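Local atomic coordinates of carbohydrate kinase, FGGY (Rhodospirillum rubrum, PDB entry 3IFR), a protein that probably phosphorylates D-xylulose at the expense of ATP, as a member of the FGGY family of carbohydrate kinases. Residues 172-177 with 218-223; 336-341 with 372-377; 30-35 with 64-69; 281-286 with 391-396; 124-129 with 197-202. One frame throughout, in Å; residues are numbered along the deposited sequence.

Contacts 1, 3 and 5 lie in the N-terminal FGGY family region, contacts 2 and 4 in the C-terminal one. Contacts 1 and 3 use the two outermost strands of a single six-stranded sheet, 219-222 and 29-37, with centres about 23 Å apart. Contacts 2 and 4 share helix 372-397, one at its start and the other near its end, centres about 28 Å apart. One place where the two regions meet is between contacts 4 and 5: Pro282 and Asp281 pack on Leu127, and the contact centres are about 20 Å apart. Contacts 1 and 2 lie on opposite sides of the chain's centre, 53 Å apart centre to centre. In FGGY kinases sugar and nucleotide bind in the cleft between the two domains.

Contact 1. Residues 172-177 with 218-223; sequences TGERVV and RVLGAV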
# COMPACT_ATOMS: atom_id res chain seq x y z
N THR A 172 -10.03 16.49 -15.76
CA THR A 172 -9.75 16.39 -17.20
C THR A 172 -11.01 16.17 -18.04
O THR A 172 -10.99 16.37 -19.23
CB THR A 172 -8.81 15.19 -17.46
OG1 THR A 172 -9.46 13.98 -17.04
CG2 THR A 172 -7.54 15.34 -16.65
N GLY A 173 -12.09 15.72 -17.41
CA GLY A 173 -13.26 15.28 -18.14
C GLY A 173 -13.04 13.98 -18.89
O GLY A 173 -13.88 13.54 -19.66
N GLU A 174 -11.90 13.34 -18.69
CA GLU A 174 -11.72 12.05 -19.32
C GLU A 174 -12.46 10.97 -18.50
O GLU A 174 -12.79 11.17 -17.35
CB GLU A 174 -10.23 11.75 -19.42
CG GLU A 174 -9.46 12.76 -20.26
CD GLU A 174 -10.07 12.90 -21.65
OE1 GLU A 174 -10.90 12.05 -22.04
OE2 GLU A 174 -9.73 13.88 -22.34
N ARG A 175 -12.71 9.82 -19.09
CA ARG A 175 -13.32 8.75 -18.32
C ARG A 175 -12.46 7.49 -18.39
O ARG A 175 -12.57 6.74 -19.34
CB ARG A 175 -14.71 8.48 -18.85
CG ARG A 175 -15.65 7.75 -17.90
CD ARG A 175 -16.88 7.26 -18.69
NE ARG A 175 -17.67 6.30 -17.94
CZ ARG A 175 -17.76 5.02 -18.27
NH1 ARG A 175 -17.10 4.57 -19.32
NH2 ARG A 175 -18.51 4.21 -17.56
N VAL A 176 -11.58 7.27 -17.41
CA VAL A 176 -10.75 6.07 -17.38
C VAL A 176 -10.54 5.61 -15.96
O VAL A 176 -10.82 6.34 -15.03
CB VAL A 176 -9.35 6.28 -18.04
CG1 VAL A 176 -9.49 6.80 -19.50
CG2 VAL A 176 -8.42 7.16 -17.16
N VAL A 177 -10.04 4.39 -15.79
CA VAL A 177 -9.47 4.01 -14.50
C VAL A 177 -8.02 3.51 -14.63
O VAL A 177 -7.63 2.99 -15.67
CB VAL A 177 -10.33 2.95 -13.80
CG1 VAL A 177 -11.63 3.58 -13.42
CG2 VAL A 177 -10.53 1.75 -14.70
N ARG A 218 1.50 7.14 -18.70
CA ARG A 218 1.06 7.87 -19.88
C ARG A 218 0.19 9.06 -19.50
O ARG A 218 -0.54 8.99 -18.50
CB ARG A 218 0.23 6.98 -20.79
CG ARG A 218 0.98 5.97 -21.60
CD ARG A 218 0.03 5.38 -22.63
NE ARG A 218 0.42 4.04 -23.02
CZ ARG A 218 -0.41 3.10 -23.45
NH1 ARG A 218 -1.73 3.36 -23.56
NH2 ARG A 218 0.07 1.90 -23.77
N VAL A 219 0.22 10.12 -20.30
CA VAL A 219 -0.62 11.29 -20.08
C VAL A 219 -2.06 10.86 -20.23
O VAL A 219 -2.41 10.19 -21.20
CB VAL A 219 -0.32 12.43 -21.11
CG1 VAL A 219 -0.80 13.75 -20.59
CG2 VAL A 219 1.13 12.53 -21.40
N LEU A 220 -2.90 11.27 -19.27
CA LEU A 220 -4.31 10.93 -19.25
C LEU A 220 -5.20 12.00 -19.92
O LEU A 220 -6.17 11.68 -20.63
CB LEU A 220 -4.75 10.64 -17.79
CG LEU A 220 -6.23 10.84 -17.41
CD1 LEU A 220 -7.10 10.00 -18.32
CD2 LEU A 220 -6.53 10.49 -15.96
N GLY A 221 -4.87 13.27 -19.69
CA GLY A 221 -5.58 14.36 -20.32
C GLY A 221 -5.03 15.68 -19.82
O GLY A 221 -3.89 15.76 -19.40
N ALA A 222 -5.84 16.72 -19.87
CA ALA A 222 -5.38 18.03 -19.44
C ALA A 222 -6.43 18.64 -18.50
O ALA A 222 -7.60 18.33 -18.61
CB ALA A 222 -5.19 18.91 -20.64
N VAL A 223 -5.99 19.50 -17.58
CA VAL A 223 -6.88 20.24 -16.69
C VAL A 223 -7.78 21.14 -17.51
O VAL A 223 -7.32 21.95 -18.31
CB VAL A 223 -6.10 21.12 -15.68
CG1 VAL A 223 -7.01 22.10 -14.95
CG2 VAL A 223 -5.35 20.26 -14.67
O HOH W 1 -8.67 16.25 -20.87
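Leu220 meets both Val176 and Glu174 with one methyl. Its CD1 reaches tip to tip toward Val176 and stops 3.3 Å from CG2, tighter than ordinary van der Waals contact. The same CD1 lies 3.8 Å from Glu174 CB, the leucine and glutamate side chains passing alongside with their ends pointing opposite ways, and Glu174 CG rests against the Leu220 carbonyl O. A classic beta bulge sets Leu220 and Gly221 together opposite Val239 in strand 219-222, which lies at the margin of the N-terminal domain sheet. Beyond the bulge, the end of helix 163-172 comes up against the strand: Thr172 CA makes a CA-H...O contact of 3.2 Å with Ala222 O, and Thr172 CG2 sits 3.6 Å from that oxygen. Thr172 OG1 stands between its own N and carbonyl carbon (chi1 61°), where it accepts from Glu174 N at 3.0 Å in an ST turn; it is also hydrogen-bonded to Asn168 O one turn back in the helix. A water joins the two segments, accepting from Ala222 N at 3.0 Å and lying 2.8 Å from Thr172 O, with Glu174 OE2 also in reach.

Contact 2. Residues 336-341 with 372-377; sequences AGADGL and RGHLWR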
# COMPACT_ATOMS: atom_id res chain seq x y z
N ALA A 336 20.53 -12.55 20.63
CA ALA A 336 19.76 -12.98 19.48
C ALA A 336 19.06 -14.30 19.76
O ALA A 336 19.69 -15.23 20.23
CB ALA A 336 20.70 -13.16 18.28
N GLY A 337 17.76 -14.40 19.46
CA GLY A 337 17.00 -15.61 19.72
C GLY A 337 16.32 -15.57 21.07
O GLY A 337 15.48 -16.42 21.39
N ALA A 338 16.68 -14.58 21.88
CA ALA A 338 16.05 -14.36 23.19
C ALA A 338 16.00 -15.56 24.12
O ALA A 338 15.08 -15.70 24.90
CB ALA A 338 14.67 -13.79 23.02
N ASP A 339 17.00 -16.43 24.06
CA ASP A 339 17.13 -17.50 25.05
C ASP A 339 15.99 -18.49 24.92
O ASP A 339 15.42 -18.91 25.93
CB ASP A 339 17.17 -16.92 26.48
CG ASP A 339 18.56 -16.39 26.86
OD1 ASP A 339 19.50 -17.20 26.96
OD2 ASP A 339 18.72 -15.17 27.07
N GLY A 340 15.65 -18.85 23.69
CA GLY A 340 14.68 -19.91 23.46
C GLY A 340 13.23 -19.47 23.37
O GLY A 340 12.34 -20.30 23.21
N LEU A 341 12.99 -18.17 23.46
CA LEU A 341 11.67 -17.61 23.23
C LEU A 341 11.36 -17.75 21.75
O LEU A 341 12.25 -17.56 20.92
CB LEU A 341 11.64 -16.13 23.60
CG LEU A 341 11.26 -15.80 25.05
CD1 LEU A 341 10.94 -14.33 25.22
CD2 LEU A 341 10.03 -16.59 25.36
N ARG A 372 11.44 -8.46 30.57
CA ARG A 372 10.69 -7.72 29.56
C ARG A 372 11.49 -7.54 28.24
O ARG A 372 10.92 -7.51 27.15
CB ARG A 372 10.13 -6.41 30.11
CG ARG A 372 11.17 -5.39 30.47
CD ARG A 372 10.54 -4.23 31.25
NE ARG A 372 10.21 -4.66 32.59
CZ ARG A 372 8.98 -4.93 33.01
NH1 ARG A 372 7.92 -4.78 32.20
NH2 ARG A 372 8.81 -5.34 34.27
N GLY A 373 12.80 -7.49 28.36
CA GLY A 373 13.68 -7.41 27.21
C GLY A 373 13.57 -8.60 26.27
O GLY A 373 13.53 -8.42 25.07
N HIS A 374 13.54 -9.81 26.83
CA HIS A 374 13.34 -11.01 26.04
C HIS A 374 12.00 -10.98 25.33
O HIS A 374 11.92 -11.35 24.16
CB HIS A 374 13.35 -12.24 26.93
CG HIS A 374 14.69 -12.61 27.46
ND1 HIS A 374 15.23 -12.01 28.58
CD2 HIS A 374 15.57 -13.55 27.06
CE1 HIS A 374 16.41 -12.56 28.83
NE2 HIS A 374 16.64 -13.49 27.93
N LEU A 375 10.95 -10.57 26.03
CA LEU A 375 9.63 -10.54 25.41
C LEU A 375 9.61 -9.57 24.24
O LEU A 375 9.11 -9.90 23.15
CB LEU A 375 8.50 -10.18 26.40
CG LEU A 375 7.87 -11.27 27.28
CD1 LEU A 375 6.35 -11.09 27.42
CD2 LEU A 375 8.12 -12.61 26.74
N TRP A 376 10.09 -8.36 24.48
CA TRP A 376 10.19 -7.34 23.44
C TRP A 376 11.02 -7.85 22.25
O TRP A 376 10.63 -7.70 21.08
CB TRP A 376 10.83 -6.09 24.02
CG TRP A 376 10.79 -4.92 23.10
CD1 TRP A 376 11.84 -4.31 22.53
CD2 TRP A 376 9.62 -4.21 22.67
NE1 TRP A 376 11.42 -3.25 21.77
CE2 TRP A 376 10.05 -3.17 21.83
CE3 TRP A 376 8.24 -4.36 22.89
CZ2 TRP A 376 9.17 -2.28 21.20
CZ3 TRP A 376 7.36 -3.48 22.28
CH2 TRP A 376 7.83 -2.45 21.45
N ARG A 377 12.15 -8.47 22.57
CA ARG A 377 13.05 -8.95 21.54
C ARG A 377 12.41 -10.02 20.69
O ARG A 377 12.46 -9.97 19.46
CB ARG A 377 14.33 -9.51 22.16
CG ARG A 377 15.25 -10.09 21.10
CD ARG A 377 16.68 -9.97 21.49
NE ARG A 377 17.51 -10.15 20.32
CZ ARG A 377 18.44 -9.30 19.90
NH1 ARG A 377 18.68 -8.17 20.57
NH2 ARG A 377 19.13 -9.59 18.81
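A His-carboxylate pair, His374 with Asp339, ties the first turns of helix 372-397 to the loop that leads into strand 342-344. His374 NE2 donates to Asp339 OD2 over 2.8 Å, with an angle of 156° at the hydrogen. The acceptor lies nearly in the ring plane, while the imidazole meets the anti side of the carboxylate, somewhat out of its plane; the two flat groups are turned 41° apart. Beside the bond, Ala338 O sits at the ring edge, 3.1 Å from His374 CD2. The other ring nitrogen, ND1, is hydrogen-bonded to Thr371 OG1 just before the helix, so both nitrogens are engaged and the rotation of the ring is fixed, with His370 packing edge-to-face against it.

Gly337, Ala338, Asp339 and Gly340 all have positive phi, and in this loop of the C-terminal domain Ala338 CB and Asp339 CB point toward the helix. On one flank, Leu341 CD1 lies 3.3 Å from His374 O and 3.6 Å from Leu375 CD2. On the other, Arg377 stretches out, CG anti to its backbone N (chi1 177°), until NH2 comes 3.5 Å from Ala336 CA, with Ala336 N over one face of the guanidinium. The charge is answered elsewhere: NE forms a salt bridge with Glu381 OE2, which also accepts from Gly337 N, while NH1 and NH2 bind Ala331 O and Tyr478 OH.

Contact 3. Residues 30-35 with 64-69; sequences VVAVAS and AELKTT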
# COMPACT_ATOMS: atom_id res chain seq x y z
N VAL A 30 11.36 20.33 -2.68
CA VAL A 30 9.95 20.40 -2.41
C VAL A 30 9.66 21.84 -2.08
O VAL A 30 9.99 22.31 -0.99
CB VAL A 30 9.61 19.53 -1.21
CG1 VAL A 30 8.12 19.58 -0.94
CG2 VAL A 30 10.04 18.11 -1.51
N VAL A 31 9.07 22.55 -3.03
CA VAL A 31 8.74 23.96 -2.84
C VAL A 31 7.63 24.15 -1.80
O VAL A 31 7.69 25.06 -1.02
CB VAL A 31 8.31 24.61 -4.18
CG1 VAL A 31 7.87 26.02 -3.93
CG2 VAL A 31 9.43 24.59 -5.19
N ALA A 32 6.61 23.28 -1.78
CA ALA A 32 5.47 23.45 -0.87
C ALA A 32 4.73 22.14 -0.59
O ALA A 32 4.70 21.23 -1.43
CB ALA A 32 4.46 24.49 -1.44
N VAL A 33 4.09 22.07 0.58
CA VAL A 33 3.27 20.92 0.93
C VAL A 33 1.97 21.43 1.50
O VAL A 33 2.00 22.28 2.38
CB VAL A 33 3.98 19.97 1.96
CG1 VAL A 33 3.16 18.73 2.25
CG2 VAL A 33 5.32 19.56 1.43
N ALA A 34 0.83 20.95 1.01
CA ALA A 34 -0.46 21.24 1.67
C ALA A 34 -1.25 19.97 2.02
O ALA A 34 -1.23 19.00 1.28
CB ALA A 34 -1.31 22.17 0.82
N SER A 35 -1.95 20.00 3.16
CA SER A 35 -2.79 18.89 3.55
C SER A 35 -4.15 19.29 4.12
O SER A 35 -4.39 20.44 4.46
CB SER A 35 -2.09 17.97 4.54
OG SER A 35 -2.02 18.56 5.82
N ALA A 64 -4.80 24.86 -4.57
CA ALA A 64 -4.77 26.31 -4.41
C ALA A 64 -3.78 26.78 -3.32
O ALA A 64 -3.05 27.76 -3.49
CB ALA A 64 -6.13 26.79 -4.11
N GLU A 65 -3.71 26.07 -2.21
CA GLU A 65 -2.77 26.47 -1.15
C GLU A 65 -1.32 26.34 -1.62
O GLU A 65 -0.47 27.14 -1.25
CB GLU A 65 -2.98 25.67 0.13
CG GLU A 65 -2.07 26.15 1.24
CD GLU A 65 -2.19 25.35 2.51
OE1 GLU A 65 -3.34 25.20 3.01
OE2 GLU A 65 -1.16 24.88 3.02
N LEU A 66 -1.05 25.35 -2.47
CA LEU A 66 0.27 25.17 -3.06
C LEU A 66 0.72 26.44 -3.78
O LEU A 66 1.84 26.91 -3.59
CB LEU A 66 0.25 24.02 -4.06
CG LEU A 66 1.04 22.75 -3.75
CD1 LEU A 66 0.95 22.38 -2.29
CD2 LEU A 66 0.66 21.58 -4.69
N LYS A 67 -0.16 26.98 -4.61
CA LYS A 67 0.07 28.20 -5.36
C LYS A 67 0.24 29.40 -4.44
O LYS A 67 1.03 30.26 -4.69
CB LYS A 67 -1.12 28.43 -6.27
CG LYS A 67 -0.96 29.44 -7.40
CD LYS A 67 -2.36 29.72 -8.01
CE LYS A 67 -2.27 30.24 -9.42
NZ LYS A 67 -3.62 30.20 -10.10
N THR A 68 -0.51 29.43 -3.34
CA THR A 68 -0.53 30.54 -2.39
C THR A 68 0.71 30.53 -1.54
O THR A 68 1.23 31.57 -1.15
CB THR A 68 -1.78 30.40 -1.47
OG1 THR A 68 -2.84 31.15 -2.05
CG2 THR A 68 -1.54 30.95 -0.09
N THR A 69 1.16 29.32 -1.23
CA THR A 69 2.40 29.14 -0.48
C THR A 69 3.66 29.48 -1.32
O THR A 69 4.52 30.24 -0.90
CB THR A 69 2.45 27.71 0.08
OG1 THR A 69 1.58 27.64 1.24
CG2 THR A 69 3.86 27.29 0.44
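Glu65 O is gripped twice from one residue a turn ahead: Thr69 N donates to it at 2.7 Å, the regular helical bond, and Thr69 OG1 adds a weak one at 3.3 Å. With the hydroxyl turned back to the helix, Thr69 CG2 lies anti to its backbone N and faces the strand, where it presses on Ala32 CB at 3.4 Å, closer than usual for two carbons. One turn earlier, the Glu65 chain runs extended from the helix and lays its carboxylate alongside Ala34, OE2 standing 3.5 Å from Ala34 CB. The other oxygen, OE1, makes a salt bridge with Arg36, farther along the same strand. On the other flank of the strand, Leu66 brings CD1 to 3.6 Å from Ala34 N and 3.9 Å from Ala34 CB. Small side chains at Ala32 and Ala34 let the helix come near: the axes approach to 7.7 Å, with their directions 143° apart. Val31 and Ala32 form a classic beta bulge opposite Leu23. Helix 52-70 packed on the antiparallel strands 8-14, 18-25 and 29-37 of the mixed sheet is typical of the actin-like ATPase fold, to which FGGY N-terminal domains belong.

Contact 4. Residues 281-286 with 391-396; sequences DPRLYL and VAVLDD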
# COMPACT_ATOMS: atom_id res chain seq x y z
N ASP A 281 0.44 -15.32 -6.97
CA ASP A 281 0.65 -16.40 -6.05
C ASP A 281 -0.27 -16.21 -4.84
O ASP A 281 -0.42 -15.10 -4.31
CB ASP A 281 2.10 -16.48 -5.65
CG ASP A 281 2.40 -17.68 -4.74
OD1 ASP A 281 2.95 -18.70 -5.27
OD2 ASP A 281 2.08 -17.60 -3.51
N PRO A 282 -0.91 -17.32 -4.42
CA PRO A 282 -1.85 -17.41 -3.30
C PRO A 282 -1.39 -16.60 -2.12
O PRO A 282 -2.14 -16.36 -1.19
CB PRO A 282 -1.80 -18.89 -2.93
CG PRO A 282 -1.49 -19.59 -4.22
CD PRO A 282 -0.62 -18.65 -5.01
N ARG A 283 -0.13 -16.19 -2.15
CA ARG A 283 0.53 -15.74 -0.93
C ARG A 283 0.74 -14.23 -0.91
O ARG A 283 0.90 -13.62 0.15
CB ARG A 283 1.85 -16.52 -0.77
CG ARG A 283 1.66 -18.03 -0.59
CD ARG A 283 2.95 -18.86 -0.72
NE ARG A 283 3.21 -19.22 -2.10
CZ ARG A 283 4.30 -19.85 -2.55
NH1 ARG A 283 4.42 -20.13 -3.83
NH2 ARG A 283 5.28 -20.20 -1.72
N LEU A 284 0.69 -13.64 -2.10
CA LEU A 284 1.19 -12.30 -2.38
C LEU A 284 0.29 -11.71 -3.46
O LEU A 284 -0.11 -12.44 -4.38
CB LEU A 284 2.60 -12.41 -2.96
CG LEU A 284 3.67 -12.81 -1.95
CD1 LEU A 284 5.00 -13.07 -2.64
CD2 LEU A 284 3.83 -11.75 -0.87
N TYR A 285 -0.05 -10.43 -3.36
CA TYR A 285 -0.93 -9.83 -4.37
C TYR A 285 -0.12 -9.14 -5.48
O TYR A 285 0.98 -8.68 -5.25
CB TYR A 285 -1.85 -8.78 -3.73
CG TYR A 285 -2.02 -8.92 -2.22
CD1 TYR A 285 -2.87 -9.88 -1.67
CD2 TYR A 285 -1.33 -8.07 -1.33
CE1 TYR A 285 -3.03 -10.00 -0.28
CE2 TYR A 285 -1.49 -8.18 0.06
CZ TYR A 285 -2.33 -9.15 0.57
OH TYR A 285 -2.49 -9.29 1.94
N LEU A 286 -0.68 -9.04 -6.66
CA LEU A 286 0.01 -8.40 -7.74
C LEU A 286 -0.52 -7.01 -8.13
O LEU A 286 -1.71 -6.71 -7.98
CB LEU A 286 0.04 -9.36 -8.93
CG LEU A 286 0.94 -9.11 -10.13
CD1 LEU A 286 2.47 -9.08 -9.83
CD2 LEU A 286 0.60 -10.18 -11.16
N VAL A 391 9.96 -12.81 1.90
CA VAL A 391 11.10 -12.74 1.00
C VAL A 391 11.33 -14.13 0.38
O VAL A 391 11.54 -14.26 -0.83
CB VAL A 391 12.39 -12.24 1.74
CG1 VAL A 391 13.59 -12.22 0.79
CG2 VAL A 391 12.16 -10.85 2.31
N ALA A 392 11.26 -15.16 1.21
CA ALA A 392 11.45 -16.52 0.75
C ALA A 392 10.36 -16.81 -0.28
O ALA A 392 10.60 -17.44 -1.33
CB ALA A 392 11.39 -17.54 1.94
N VAL A 393 9.15 -16.37 0.01
CA VAL A 393 8.10 -16.59 -0.97
C VAL A 393 8.41 -15.85 -2.26
O VAL A 393 8.29 -16.45 -3.32
CB VAL A 393 6.69 -16.35 -0.41
CG1 VAL A 393 5.64 -16.41 -1.50
CG2 VAL A 393 6.40 -17.40 0.64
N LEU A 394 8.81 -14.58 -2.18
CA LEU A 394 9.15 -13.83 -3.39
C LEU A 394 10.16 -14.61 -4.23
O LEU A 394 9.98 -14.85 -5.44
CB LEU A 394 9.76 -12.47 -3.03
CG LEU A 394 8.94 -11.19 -2.76
CD1 LEU A 394 7.54 -11.24 -3.38
CD2 LEU A 394 8.87 -10.83 -1.27
N ASP A 395 11.23 -15.03 -3.56
CA ASP A 395 12.25 -15.86 -4.13
C ASP A 395 11.67 -17.09 -4.83
O ASP A 395 12.01 -17.37 -5.98
CB ASP A 395 13.22 -16.29 -3.04
CG ASP A 395 14.67 -16.25 -3.50
OD1 ASP A 395 14.94 -16.65 -4.64
OD2 ASP A 395 15.53 -15.79 -2.71
N ASP A 396 10.82 -17.83 -4.13
CA ASP A 396 10.21 -19.01 -4.68
C ASP A 396 9.48 -18.74 -5.98
O ASP A 396 9.51 -19.57 -6.91
CB ASP A 396 9.16 -19.55 -3.74
CG ASP A 396 9.72 -20.44 -2.70
OD1 ASP A 396 10.97 -20.52 -2.58
OD2 ASP A 396 8.90 -21.05 -1.97
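A type I beta turn from Asp281 to Leu284, closed by Leu284 N donating to Asp281 O at 2.9 Å, brings the two residues Arg283 and Leu284 up to one side of helix 372-397. Val393 is what both of them meet. Its CG1, anti to the backbone N (chi1 172°), lies 3.5 Å above one face of the Arg283 guanidinium, offset toward the rim, and 3.7 Å from Arg283 CD, so the arginine lies obliquely across the valine. Leu284 slides past Val393 in the opposite direction, its CD1 3.6 Å from that same CG1, and then crosses Leu394 at about a right angle. There the two CD1 methyls are only 3.2 Å apart, a tight fit.

The arginine bends at chi3 (-87°), which swings NE back over the turn. NE and NH1 pair with Asp281 OD2 and OD1 in a salt bridge; the separation of NE and OD2 is modelled very short, so its length is doubtful. NH2 points the other way, to Asp396 OD2 at 3.7 Å, a long salt bridge in which guanidinium and carboxylate planes stand 55° apart. Arg283 thus links two acidic residues, one in the turn and one on the helix, and its positive charge probably favours both being ionised.

Leu284 also touches His390 and Ile397 of the helix, while Leu394 packs on Ile271 and Val273 of strand 269-273. The turn also borders helix 123-130 in the N-terminal region.

Contact 5. Residues 124-129 with 197-202; sequences EAFLAR and ADLVAL
Arg129 and Asp198 make a salt bridge between two helices of the N-terminal FGGY domain, 123-130 and 197-201, whose axes stay 13.1 Å apart at closest and run at 125° to each other. Side chains span the gap. Arg129 runs extended from CG to NE, CG anti to its backbone N (chi1 179°), and directs the end of its guanidinium at Asp198 OD2. Both terminal nitrogens use this single oxygen: the bond from NH1 is weak, at 2.7 Å and a bent angle of 116°, and NH2 is modelled very short. OD2 sits too close to the guanidinium in the model, so the lengths and angles of this salt bridge are doubtful. The remaining donor, NE, has its own acid, Asp189 OD1, so two carboxylates probably share in balancing the charge.

Backbone groups nearby are satisfied as well. Phe126 O accepts from Arg129 N at 2.9 Å and again from Thr130 OG1. Within 197-202, Leu202 N gives Leu199 O a weak bond of 3.3 Å, while Leu202 O takes a hydrogen bond from Arg144 NE.

Apolar contacts accompany the salt bridge. The Phe126 ring, with CE2 leading, meets Leu199 CD2 at 3.9 Å and Leu202 CD1 at 4.2 Å. Leu199 also reaches tip to tip toward the arginine: its CD1 sits over one face of the guanidinium, offset toward the rim, and its CD2 lies 3.4 Å from Arg129 NH1.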
# COMPACT_ATOMS: atom_id res chain seq x y z
N GLU A 124 -8.41 -20.27 -7.61
CA GLU A 124 -7.01 -20.37 -8.02
C GLU A 124 -6.90 -19.89 -9.44
O GLU A 124 -6.07 -19.03 -9.75
CB GLU A 124 -6.50 -21.81 -7.95
CG GLU A 124 -6.21 -22.28 -6.55
CD GLU A 124 -7.10 -21.61 -5.52
OE1 GLU A 124 -7.85 -22.33 -4.81
OE2 GLU A 124 -7.05 -20.35 -5.42
N ALA A 125 -7.72 -20.46 -10.31
CA ALA A 125 -7.72 -20.04 -11.68
C ALA A 125 -7.88 -18.53 -11.68
O ALA A 125 -7.21 -17.82 -12.43
CB ALA A 125 -8.85 -20.71 -12.43
N PHE A 126 -8.75 -18.04 -10.80
CA PHE A 126 -9.04 -16.61 -10.72
C PHE A 126 -7.80 -15.83 -10.29
O PHE A 126 -7.45 -14.79 -10.90
CB PHE A 126 -10.17 -16.35 -9.72
CG PHE A 126 -10.50 -14.90 -9.57
CD1 PHE A 126 -9.76 -14.09 -8.73
CD2 PHE A 126 -11.53 -14.34 -10.28
CE1 PHE A 126 -10.05 -12.74 -8.61
CE2 PHE A 126 -11.83 -13.00 -10.17
CZ PHE A 126 -11.09 -12.19 -9.32
N LEU A 127 -7.16 -16.31 -9.23
CA LEU A 127 -5.98 -15.64 -8.69
C LEU A 127 -4.82 -15.71 -9.71
O LEU A 127 -4.06 -14.75 -9.87
CB LEU A 127 -5.64 -16.21 -7.31
CG LEU A 127 -4.53 -15.72 -6.37
CD1 LEU A 127 -3.41 -16.74 -6.34
CD2 LEU A 127 -3.97 -14.35 -6.72
N ALA A 128 -4.72 -16.82 -10.45
CA ALA A 128 -3.73 -16.93 -11.53
C ALA A 128 -4.07 -16.02 -12.68
O ALA A 128 -3.28 -15.75 -13.55
CB ALA A 128 -3.64 -18.36 -12.05
N ARG A 129 -5.29 -15.56 -12.70
CA ARG A 129 -5.70 -14.80 -13.85
C ARG A 129 -5.52 -13.31 -13.62
O ARG A 129 -5.07 -12.59 -14.50
CB ARG A 129 -7.15 -15.12 -14.14
CG ARG A 129 -7.70 -14.41 -15.28
CD ARG A 129 -8.75 -15.30 -15.84
NE ARG A 129 -9.24 -14.80 -17.09
CZ ARG A 129 -10.49 -14.42 -17.28
NH1 ARG A 129 -11.36 -14.52 -16.28
NH2 ARG A 129 -10.87 -13.96 -18.46
N ALA A 197 -14.55 -8.89 -20.38
CA ALA A 197 -16.01 -8.92 -20.28
C ALA A 197 -16.41 -9.94 -19.20
O ALA A 197 -17.05 -9.63 -18.20
CB ALA A 197 -16.58 -9.32 -21.60
N ASP A 198 -16.08 -11.17 -19.49
CA ASP A 198 -15.86 -12.21 -18.54
C ASP A 198 -15.78 -11.72 -17.08
O ASP A 198 -16.60 -12.09 -16.26
CB ASP A 198 -14.50 -12.79 -18.97
CG ASP A 198 -14.26 -14.12 -18.41
OD1 ASP A 198 -15.22 -14.79 -17.99
OD2 ASP A 198 -13.10 -14.52 -18.35
N LEU A 199 -14.78 -10.92 -16.75
CA LEU A 199 -14.50 -10.57 -15.36
C LEU A 199 -15.48 -9.55 -14.82
O LEU A 199 -15.91 -9.65 -13.68
CB LEU A 199 -13.06 -10.06 -15.21
CG LEU A 199 -12.09 -11.25 -15.26
CD1 LEU A 199 -10.68 -10.82 -15.58
CD2 LEU A 199 -12.17 -12.10 -13.97
N VAL A 200 -15.82 -8.56 -15.64
CA VAL A 200 -16.85 -7.62 -15.25
C VAL A 200 -18.21 -8.32 -15.04
O VAL A 200 -18.90 -8.08 -14.06
CB VAL A 200 -16.96 -6.47 -16.27
CG1 VAL A 200 -17.95 -5.46 -15.81
CG2 VAL A 200 -15.60 -5.82 -16.45
N ALA A 201 -18.56 -9.22 -15.94
CA ALA A 201 -19.81 -9.99 -15.78
C ALA A 201 -19.96 -10.59 -14.39
O ALA A 201 -21.05 -10.64 -13.88
CB ALA A 201 -19.94 -11.09 -16.86
N LEU A 202 -18.89 -11.08 -13.78
CA LEU A 202 -18.97 -11.61 -12.42
C LEU A 202 -19.64 -10.65 -11.40
O LEU A 202 -20.19 -11.09 -10.38
CB LEU A 202 -17.58 -11.96 -11.89
CG LEU A 202 -16.88 -13.33 -11.91
CD1 LEU A 202 -16.00 -13.39 -10.70
CD2 LEU A 202 -17.83 -14.53 -11.94